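PDB 5KEI: 2,3-dihydroxybenzoate-AMP ligase from Mycobacterium smegmatis, which is a member of the AMP-binding (ANL) enzyme family, combining a large AMP-binding region with a smaller C-terminal domain. Local coordinates for residues A120-C125 with P207-V212; A138-S142 with Y415-E419; Y230-A234 with N258-P264. All blocks are in the same frame, centred on the assembly; numbering follows the deposited sequence.

How the contacts relate
Contact 1 pairs two interior strands of the seven-stranded mixed sheet, and the other two contacts lie against it. Contact 2, with its centre about 11 Å from that of contact 1, meets the side of the strands carrying Val-123 and Leu-210, which touch Ser-141 and Phe-416. Contact 3, its centre about 13 Å from that of contact 1, meets the side carrying Leu-209 and Leu-211, which reach Tyr-230, Asn-258 and Leu-261. Contacts 2 and 3 do not touch; their centres are about 22 Å apart. Along the chain the segments of contacts 1 and 2 alternate, whereas contact 3 follows contact 1 and falls within the span between 138-142 and 415-419. The sheet thus ties together distant parts of the chain.

Contact 1: residues A120-C125 with P207-V212; sequences AVPVMC and PALLLV
Two neighbouring strands of the seven-stranded mixed sheet, 121-124 and 209-212, run parallel, with segment axes 4.6 Å apart at 9°. The register is set by Val-123 opposite Leu-210 (CA-CA 4.6 Å): Leu-210 N donates to Pro-122 O (2.7 Å), and Met-124 N donates to Leu-210 O (2.9 Å), the alternating pattern of a parallel bridge. On the face of Val-123 and Leu-210, Val-123 (chi1 t) sets CG2 3.8 Å from Leu-210 CD1. Val-121 (t) fills the adjacent hollow, its CG1 3.6 Å from Leu-209 CA and 4.1 Å from Leu-210 CG. On the other face Pro-122 CG rests on Leu-209 CB (3.7 Å), and the curled Met-124 (m, m, m) lays CG 4.1 Å from Leu-211 CD2; helix 107-117 packs on Pro-122 and Met-124. Ala-208 and Leu-209 form a classic bulge opposite Arg-225. Beside it a water bridges the gap, donating to Ala-120 O (2.9 Å) and Ala-208 O (2.8 Å). Met-124 centres an inverse gamma turn at the far end, where Val-212 (t) packs CG2 3.4 Å from Met-124 O, and a second water donates to that same Met-124 O at 2.9 Å.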
loop_
_atom_site.group_PDB
_atom_site.type_symbol
_atom_site.label_atom_id
_atom_site.label_comp_id
_atom_site.label_asym_id
_atom_site.label_seq_id
_atom_site.Cartn_x
_atom_site.Cartn_y
_atom_site.Cartn_z
ATOM N N ALA A 120 -13.041 3.807 13.923
ATOM C CA ALA A 120 -12.150 4.751 13.258
ATOM C C ALA A 120 -11.503 4.076 12.050
ATOM O O ALA A 120 -11.436 2.840 11.952
ATOM C CB ALA A 120 -11.107 5.268 14.213
ATOM N N VAL A 121 -11.068 4.892 11.109
ATOM C CA VAL A 121 -10.478 4.383 9.890
ATOM C C VAL A 121 -9.021 4.784 9.909
ATOM O O VAL A 121 -8.697 5.920 9.586
ATOM C CB VAL A 121 -11.193 4.928 8.640
ATOM C CG1 VAL A 121 -10.482 4.464 7.363
ATOM C CG2 VAL A 121 -12.671 4.495 8.652
ATOM N N PRO A 122 -8.139 3.859 10.338
ATOM C CA PRO A 122 -6.713 4.175 10.451
ATOM C C PRO A 122 -6.043 4.372 9.087
ATOM O O PRO A 122 -6.434 3.758 8.089
ATOM C CB PRO A 122 -6.142 2.960 11.188
ATOM C CG PRO A 122 -7.089 1.856 10.871
ATOM C CD PRO A 122 -8.434 2.496 10.821
ATOM N N VAL A 123 -5.089 5.292 9.061
ATOM C CA VAL A 123 -4.228 5.547 7.922
ATOM C C VAL A 123 -2.860 4.951 8.245
ATOM O O VAL A 123 -2.178 5.381 9.180
ATOM C CB VAL A 123 -4.109 7.051 7.636
ATOM C CG1 VAL A 123 -3.129 7.310 6.515
ATOM C CG2 VAL A 123 -5.484 7.627 7.296
ATOM N N MET A 124 -2.469 3.930 7.498
ATOM C CA MET A 124 -1.270 3.181 7.851
ATOM C C MET A 124 0.002 3.828 7.296
ATOM O O MET A 124 0.476 3.478 6.206
ATOM C CB MET A 124 -1.405 1.745 7.362
ATOM C CG MET A 124 -2.745 1.127 7.720
ATOM S SD MET A 124 -3.067 1.177 9.497
ATOM C CE MET A 124 -1.950 -0.090 10.094
ATOM N N CYS A 125 0.552 4.763 8.061
ATOM C CA CYS A 125 1.796 5.438 7.680
ATOM C C CYS A 125 3.013 4.563 7.956
ATOM O O CYS A 125 3.025 3.777 8.905
ATOM C CB CYS A 125 1.938 6.764 8.421
ATOM S SG CYS A 125 0.453 7.787 8.331
ATOM N N PRO A 207 -14.756 1.604 3.372
ATOM C CA PRO A 207 -13.366 1.538 3.841
ATOM C C PRO A 207 -13.213 1.114 5.295
ATOM O O PRO A 207 -13.879 1.655 6.153
ATOM C CB PRO A 207 -12.872 2.982 3.660
ATOM C CG PRO A 207 -13.635 3.479 2.509
ATOM C CD PRO A 207 -15.001 2.860 2.628
ATOM N N ALA A 208 -12.331 0.151 5.552
ATOM C CA ALA A 208 -11.991 -0.228 6.904
ATOM C C ALA A 208 -10.776 0.564 7.342
ATOM O O ALA A 208 -10.721 1.036 8.479
ATOM C CB ALA A 208 -11.710 -1.718 6.995
ATOM N N LEU A 209 -9.794 0.687 6.441
ATOM C CA LEU A 209 -8.586 1.470 6.715
ATOM C C LEU A 209 -8.050 2.097 5.429
ATOM O O LEU A 209 -8.499 1.744 4.339
ATOM C CB LEU A 209 -7.497 0.600 7.375
ATOM C CG LEU A 209 -7.122 -0.765 6.770
ATOM C CD1 LEU A 209 -6.404 -0.635 5.437
ATOM C CD2 LEU A 209 -6.245 -1.554 7.726
ATOM N N LEU A 210 -7.093 3.019 5.545
ATOM C CA LEU A 210 -6.419 3.548 4.349
ATOM C C LEU A 210 -4.942 3.119 4.344
ATOM O O LEU A 210 -4.206 3.315 5.322
ATOM C CB LEU A 210 -6.537 5.077 4.267
ATOM C CG LEU A 210 -7.961 5.658 4.421
ATOM C CD1 LEU A 210 -7.972 7.183 4.480
ATOM C CD2 LEU A 210 -8.906 5.181 3.323
ATOM N N LEU A 211 -4.511 2.505 3.255
ATOM C CA LEU A 211 -3.083 2.224 3.086
ATOM C C LEU A 211 -2.434 3.388 2.357
ATOM O O LEU A 211 -3.114 4.206 1.734
ATOM C CB LEU A 211 -2.856 0.920 2.318
ATOM C CG LEU A 211 -3.445 -0.370 2.895
ATOM C CD1 LEU A 211 -3.396 -1.465 1.856
ATOM C CD2 LEU A 211 -2.671 -0.814 4.129
ATOM N N VAL A 212 -1.116 3.460 2.460
ATOM C CA VAL A 212 -0.320 4.426 1.722
ATOM C C VAL A 212 0.255 3.782 0.454
ATOM O O VAL A 212 0.661 2.627 0.458
ATOM C CB VAL A 212 0.813 4.994 2.605
ATOM C CG1 VAL A 212 1.723 5.893 1.797
ATOM C CG2 VAL A 212 0.215 5.775 3.770
HETATM O O HOH W 1 -13.023 1.283 10.034
HETATM O O HOH W 2 0.288 1.150 4.467
#

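Contact 2: residues A138-S142 with Y415-E419; sequences AEVSS and YFNAE
The last turn of helix 131-141 is met by an irregular segment, 415-419, in which Asn-417 adopts left-handed backbone angles (51/56) and Ala-418 takes the N-cap position of helix 419-425. Asn-417 (chi1 t, chi2 19°) extends its amide to the helix end, where ND2 donates an almost straight hydrogen bond to Val-140 O (2.8 Å, 173°): loop-on-helix-end packing, pinned by a side-chain amide on a last-turn carbonyl. Val-140, also t, places CG1 3.4 Å from Phe-416 O and 4.0 Å from Asn-417 CB. The Phe-416 side chain (t, chi2 84°) reaches alongside: its CE2 is 4.2 Å from Ser-141 CA, and Val-140 O lies near the plane of the ring, at its edge. Ser-141 (p) turns OG back to Phe-137 O within its own helix, and Ser-142 then breaks the helix with positive phi (54/37). Beneath this junction lies the seven-stranded sheet: Val-140 and Ser-141 touch Leu-222 of strand 222-226, while Phe-416 packs on Leu-210 of strand 207-212 and Arg-97 of strand 97-101.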
loop_
_atom_site.group_PDB
_atom_site.type_symbol
_atom_site.label_atom_id
_atom_site.label_comp_id
_atom_site.label_asym_id
_atom_site.label_seq_id
_atom_site.Cartn_x
_atom_site.Cartn_y
_atom_site.Cartn_z
ATOM N N ALA A 138 -2.928 13.978 6.377
ATOM C CA ALA A 138 -3.942 14.628 7.224
ATOM C C ALA A 138 -4.975 15.385 6.401
ATOM O O ALA A 138 -6.182 15.266 6.636
ATOM C CB ALA A 138 -3.280 15.582 8.220
ATOM N N GLU A 139 -4.483 16.170 5.444
ATOM C CA GLU A 139 -5.330 16.901 4.508
ATOM C C GLU A 139 -6.221 15.991 3.665
ATOM O O GLU A 139 -7.406 16.270 3.495
ATOM C CB GLU A 139 -4.465 17.768 3.588
ATOM C CG GLU A 139 -5.048 19.140 3.294
ATOM C CD GLU A 139 -3.975 20.217 3.156
ATOM O OE1 GLU A 139 -2.872 19.925 2.628
ATOM O OE2 GLU A 139 -4.239 21.362 3.588
ATOM N N VAL A 140 -5.662 14.908 3.133
ATOM C CA VAL A 140 -6.437 14.035 2.253
ATOM C C VAL A 140 -7.495 13.251 3.055
ATOM O O VAL A 140 -8.630 13.079 2.602
ATOM C CB VAL A 140 -5.512 13.068 1.466
ATOM C CG1 VAL A 140 -6.332 12.064 0.658
ATOM C CG2 VAL A 140 -4.585 13.849 0.531
ATOM N N SER A 141 -7.130 12.820 4.262
ATOM C CA SER A 141 -7.988 11.955 5.067
ATOM C C SER A 141 -8.926 12.696 6.020
ATOM O O SER A 141 -9.805 12.069 6.619
ATOM C CB SER A 141 -7.137 10.975 5.889
ATOM O OG SER A 141 -6.239 11.661 6.747
ATOM N N SER A 142 -8.729 14.003 6.181
ATOM C CA SER A 142 -9.447 14.760 7.220
ATOM C C SER A 142 -9.235 14.115 8.588
ATOM O O SER A 142 -10.149 14.067 9.404
ATOM C CB SER A 142 -10.952 14.851 6.917
ATOM O OG SER A 142 -11.183 15.525 5.690
ATOM N N TYR A 415 -8.416 6.014 -5.750
ATOM C CA TYR A 415 -7.746 6.486 -4.553
ATOM C C TYR A 415 -8.718 7.296 -3.700
ATOM O O TYR A 415 -9.761 7.754 -4.189
ATOM C CB TYR A 415 -6.527 7.322 -4.919
ATOM C CG TYR A 415 -5.415 6.512 -5.521
ATOM C CD1 TYR A 415 -5.132 6.594 -6.872
ATOM C CD2 TYR A 415 -4.645 5.658 -4.738
ATOM C CE1 TYR A 415 -4.130 5.861 -7.431
ATOM C CE2 TYR A 415 -3.613 4.918 -5.293
ATOM C CZ TYR A 415 -3.366 5.027 -6.651
ATOM O OH TYR A 415 -2.354 4.307 -7.250
ATOM N N PHE A 416 -8.391 7.470 -2.425
ATOM C CA PHE A 416 -9.301 8.170 -1.515
ATOM C C PHE A 416 -9.174 9.681 -1.647
ATOM O O PHE A 416 -8.076 10.223 -1.532
ATOM C CB PHE A 416 -9.043 7.765 -0.074
ATOM C CG PHE A 416 -10.030 8.336 0.895
ATOM C CD1 PHE A 416 -11.255 7.709 1.111
ATOM C CD2 PHE A 416 -9.746 9.509 1.582
ATOM C CE1 PHE A 416 -12.174 8.237 2.008
ATOM C CE2 PHE A 416 -10.665 10.040 2.474
ATOM C CZ PHE A 416 -11.882 9.401 2.686
ATOM N N ASN A 417 -10.296 10.352 -1.890
ATOM C CA ASN A 417 -10.315 11.810 -1.954
ATOM C C ASN A 417 -9.230 12.328 -2.892
ATOM O O ASN A 417 -8.353 13.086 -2.488
ATOM C CB ASN A 417 -10.138 12.387 -0.553
ATOM C CG ASN A 417 -10.445 13.863 -0.485
ATOM O OD1 ASN A 417 -11.116 14.407 -1.355
ATOM N ND2 ASN A 417 -9.968 14.514 0.561
ATOM N N ALA A 418 -9.259 11.863 -4.136
ATOM C CA ALA A 418 -8.201 12.180 -5.088
ATOM C C ALA A 418 -8.743 12.116 -6.509
ATOM O O ALA A 418 -8.256 11.345 -7.341
ATOM C CB ALA A 418 -7.019 11.219 -4.916
ATOM N N GLU A 419 -9.761 12.933 -6.768
ATOM C CA GLU A 419 -10.500 12.904 -8.031
ATOM C C GLU A 419 -9.609 13.092 -9.275
ATOM O O GLU A 419 -9.778 12.379 -10.272
ATOM C CB GLU A 419 -11.600 13.961 -7.990
ATOM C CG GLU A 419 -12.433 14.038 -9.231
ATOM C CD GLU A 419 -13.457 15.166 -9.163
ATOM O OE1 GLU A 419 -13.539 15.844 -8.110
ATOM O OE2 GLU A 419 -14.172 15.376 -10.167
#

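Contact 3: residues Y230-A234 with N258-P264; sequences YVYNA and NFPLACP
This is a buried helix-to-helix packing contact between helix 227-240, which follows an outer strand of the seven-stranded sheet, and the short helix 258-262, which comes after strand 248-251 of the nine-stranded sheet. The two segment axes are nearly perpendicular (81°) and 10.6 Å apart at closest approach, yet the backbones come close at two small residues, with Ala-234 CA 4.7 Å from Ala-262 CA. There Ala-234 CA makes a CA-H...O contact with Ala-262 O (3.4 Å), and Ala-234 CB lies 4.2 Å from Ala-262 CB. Tyr-230 bridges the wider part of the interface. Its chi1 of -148° carries the ring across, so that CZ sits 3.6 Å from Ala-262 CB and CE2 4.1 Å from Leu-261 CD2, the latter at the ring edge. At its tip Tyr-230 OH donates a hydrogen bond to OD1 of Asn-258 (2.8 Å), whose side chain is t. Asn-233, one turn on, points its CA-to-CB bond toward 258-264, and its side chain lies beside Ala-262 and Cys-263. The short helix is held by Ala-262 N donating to Asn-258 O (2.9 Å) and Cys-263 N to Phe-259 O (3.2 Å); the chain then passes through a cis peptide into Pro-264. Such helices packed between beta sheets fit the layered alpha/beta architecture of the ANL family. On one side Tyr-230, Asn-258 and Leu-261 touch Leu-211 of strand 207-212, and Asn-233 and Asn-258 touch Arg-225 of strand 222-226; Asn-233 and Cys-263 also meet Leu-360 of strand 360-362, in the nine-stranded sheet.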
loop_
_atom_site.group_PDB
_atom_site.type_symbol
_atom_site.label_atom_id
_atom_site.label_comp_id
_atom_site.label_asym_id
_atom_site.label_seq_id
_atom_site.Cartn_x
_atom_site.Cartn_y
_atom_site.Cartn_z
ATOM N N TYR A 230 -10.336 -6.618 2.438
ATOM C CA TYR A 230 -9.117 -6.740 3.233
ATOM C C TYR A 230 -9.153 -8.037 4.061
ATOM O O TYR A 230 -8.129 -8.705 4.217
ATOM C CB TYR A 230 -8.903 -5.485 4.114
ATOM C CG TYR A 230 -7.417 -5.234 4.290
ATOM C CD1 TYR A 230 -6.640 -5.058 3.140
ATOM C CD2 TYR A 230 -6.801 -5.052 5.523
ATOM C CE1 TYR A 230 -5.304 -4.805 3.186
ATOM C CE2 TYR A 230 -5.397 -4.767 5.580
ATOM C CZ TYR A 230 -4.670 -4.652 4.388
ATOM O OH TYR A 230 -3.323 -4.389 4.318
ATOM N N VAL A 231 -10.332 -8.417 4.544
ATOM C CA VAL A 231 -10.467 -9.703 5.224
ATOM C C VAL A 231 -10.233 -10.822 4.212
ATOM O O VAL A 231 -9.481 -11.766 4.474
ATOM C CB VAL A 231 -11.835 -9.853 5.882
ATOM C CG1 VAL A 231 -12.031 -11.287 6.443
ATOM C CG2 VAL A 231 -11.990 -8.797 6.979
ATOM N N TYR A 232 -10.844 -10.696 3.038
ATOM C CA TYR A 232 -10.541 -11.639 1.965
ATOM C C TYR A 232 -9.047 -11.693 1.579
ATOM O O TYR A 232 -8.509 -12.777 1.363
ATOM C CB TYR A 232 -11.380 -11.334 0.710
ATOM C CG TYR A 232 -11.043 -12.202 -0.501
ATOM C CD1 TYR A 232 -11.056 -13.600 -0.420
ATOM C CD2 TYR A 232 -10.656 -11.630 -1.707
ATOM C CE1 TYR A 232 -10.723 -14.405 -1.525
ATOM C CE2 TYR A 232 -10.320 -12.416 -2.803
ATOM C CZ TYR A 232 -10.348 -13.804 -2.711
ATOM O OH TYR A 232 -10.018 -14.579 -3.809
ATOM N N ASN A 233 -8.367 -10.546 1.567
ATOM C CA ASN A 233 -6.993 -10.434 1.074
ATOM C C ASN A 233 -6.102 -11.304 2.038
ATOM O O ASN A 233 -5.266 -12.129 1.653
ATOM C CB ASN A 233 -6.521 -8.970 1.094
ATOM C CG ASN A 233 -5.111 -8.833 0.615
ATOM O OD1 ASN A 233 -4.207 -8.884 1.393
ATOM N ND2 ASN A 233 -4.937 -8.517 -0.652
ATOM N N ALA A 234 -6.303 -11.097 3.333
ATOM C CA ALA A 234 -5.614 -11.855 4.391
ATOM C C ALA A 234 -5.970 -13.356 4.406
ATOM O O ALA A 234 -5.086 -14.214 4.483
ATOM C CB ALA A 234 -5.919 -11.218 5.745
ATOM N N ASN A 258 1.199 -2.961 3.555
ATOM C CA ASN A 258 0.337 -4.026 3.070
ATOM C C ASN A 258 0.975 -5.427 3.159
ATOM O O ASN A 258 0.331 -6.391 3.586
ATOM C CB ASN A 258 -0.061 -3.739 1.623
ATOM C CG ASN A 258 -1.152 -4.659 1.128
ATOM O OD1 ASN A 258 -2.026 -5.057 1.898
ATOM N ND2 ASN A 258 -1.120 -4.992 -0.155
ATOM N N PHE A 259 2.250 -5.520 2.797
ATOM C CA PHE A 259 2.886 -6.818 2.624
ATOM C C PHE A 259 2.959 -7.600 3.959
ATOM O O PHE A 259 2.434 -8.705 4.021
ATOM C CB PHE A 259 4.265 -6.629 1.966
ATOM C CG PHE A 259 4.937 -7.909 1.540
ATOM C CD1 PHE A 259 4.220 -9.091 1.404
ATOM C CD2 PHE A 259 6.303 -7.926 1.281
ATOM C CE1 PHE A 259 4.834 -10.268 1.012
ATOM C CE2 PHE A 259 6.944 -9.113 0.894
ATOM C CZ PHE A 259 6.195 -10.290 0.752
ATOM N N PRO A 260 3.571 -7.035 5.036
ATOM C CA PRO A 260 3.500 -7.807 6.296
ATOM C C PRO A 260 2.214 -7.591 7.094
ATOM O O PRO A 260 2.058 -8.179 8.175
ATOM C CB PRO A 260 4.686 -7.282 7.105
ATOM C CG PRO A 260 4.822 -5.841 6.643
ATOM C CD PRO A 260 4.438 -5.836 5.175
ATOM N N LEU A 261 1.316 -6.744 6.604
ATOM C CA LEU A 261 0.058 -6.539 7.302
ATOM C C LEU A 261 -1.002 -7.591 6.908
ATOM O O LEU A 261 -1.739 -8.087 7.751
ATOM C CB LEU A 261 -0.455 -5.120 7.034
ATOM C CG LEU A 261 -1.715 -4.712 7.782
ATOM C CD1 LEU A 261 -1.512 -4.882 9.284
ATOM C CD2 LEU A 261 -2.066 -3.264 7.415
ATOM N N ALA A 262 -1.077 -7.943 5.627
ATOM C CA ALA A 262 -2.149 -8.827 5.171
ATOM C C ALA A 262 -1.812 -9.768 4.023
ATOM O O ALA A 262 -2.709 -10.355 3.444
ATOM C CB ALA A 262 -3.352 -7.977 4.779
ATOM N N CYS A 263 -0.536 -9.947 3.698
ATOM C CA CYS A 263 -0.193 -10.744 2.519
ATOM C C CYS A 263 0.731 -11.947 2.734
ATOM O O CYS A 263 1.736 -12.055 2.036
ATOM C CB CYS A 263 0.444 -9.819 1.477
ATOM S SG CYS A 263 -0.628 -8.420 1.007
ATOM N N PRO A 264 0.402 -12.873 3.665
ATOM C CA PRO A 264 -0.732 -12.925 4.600
ATOM C C PRO A 264 -0.503 -12.080 5.849
ATOM O O PRO A 264 -1.474 -11.627 6.436
ATOM C CB PRO A 264 -0.824 -14.416 4.968
ATOM C CG PRO A 264 0.584 -14.898 4.897
ATOM C CD PRO A 264 1.213 -14.108 3.734
#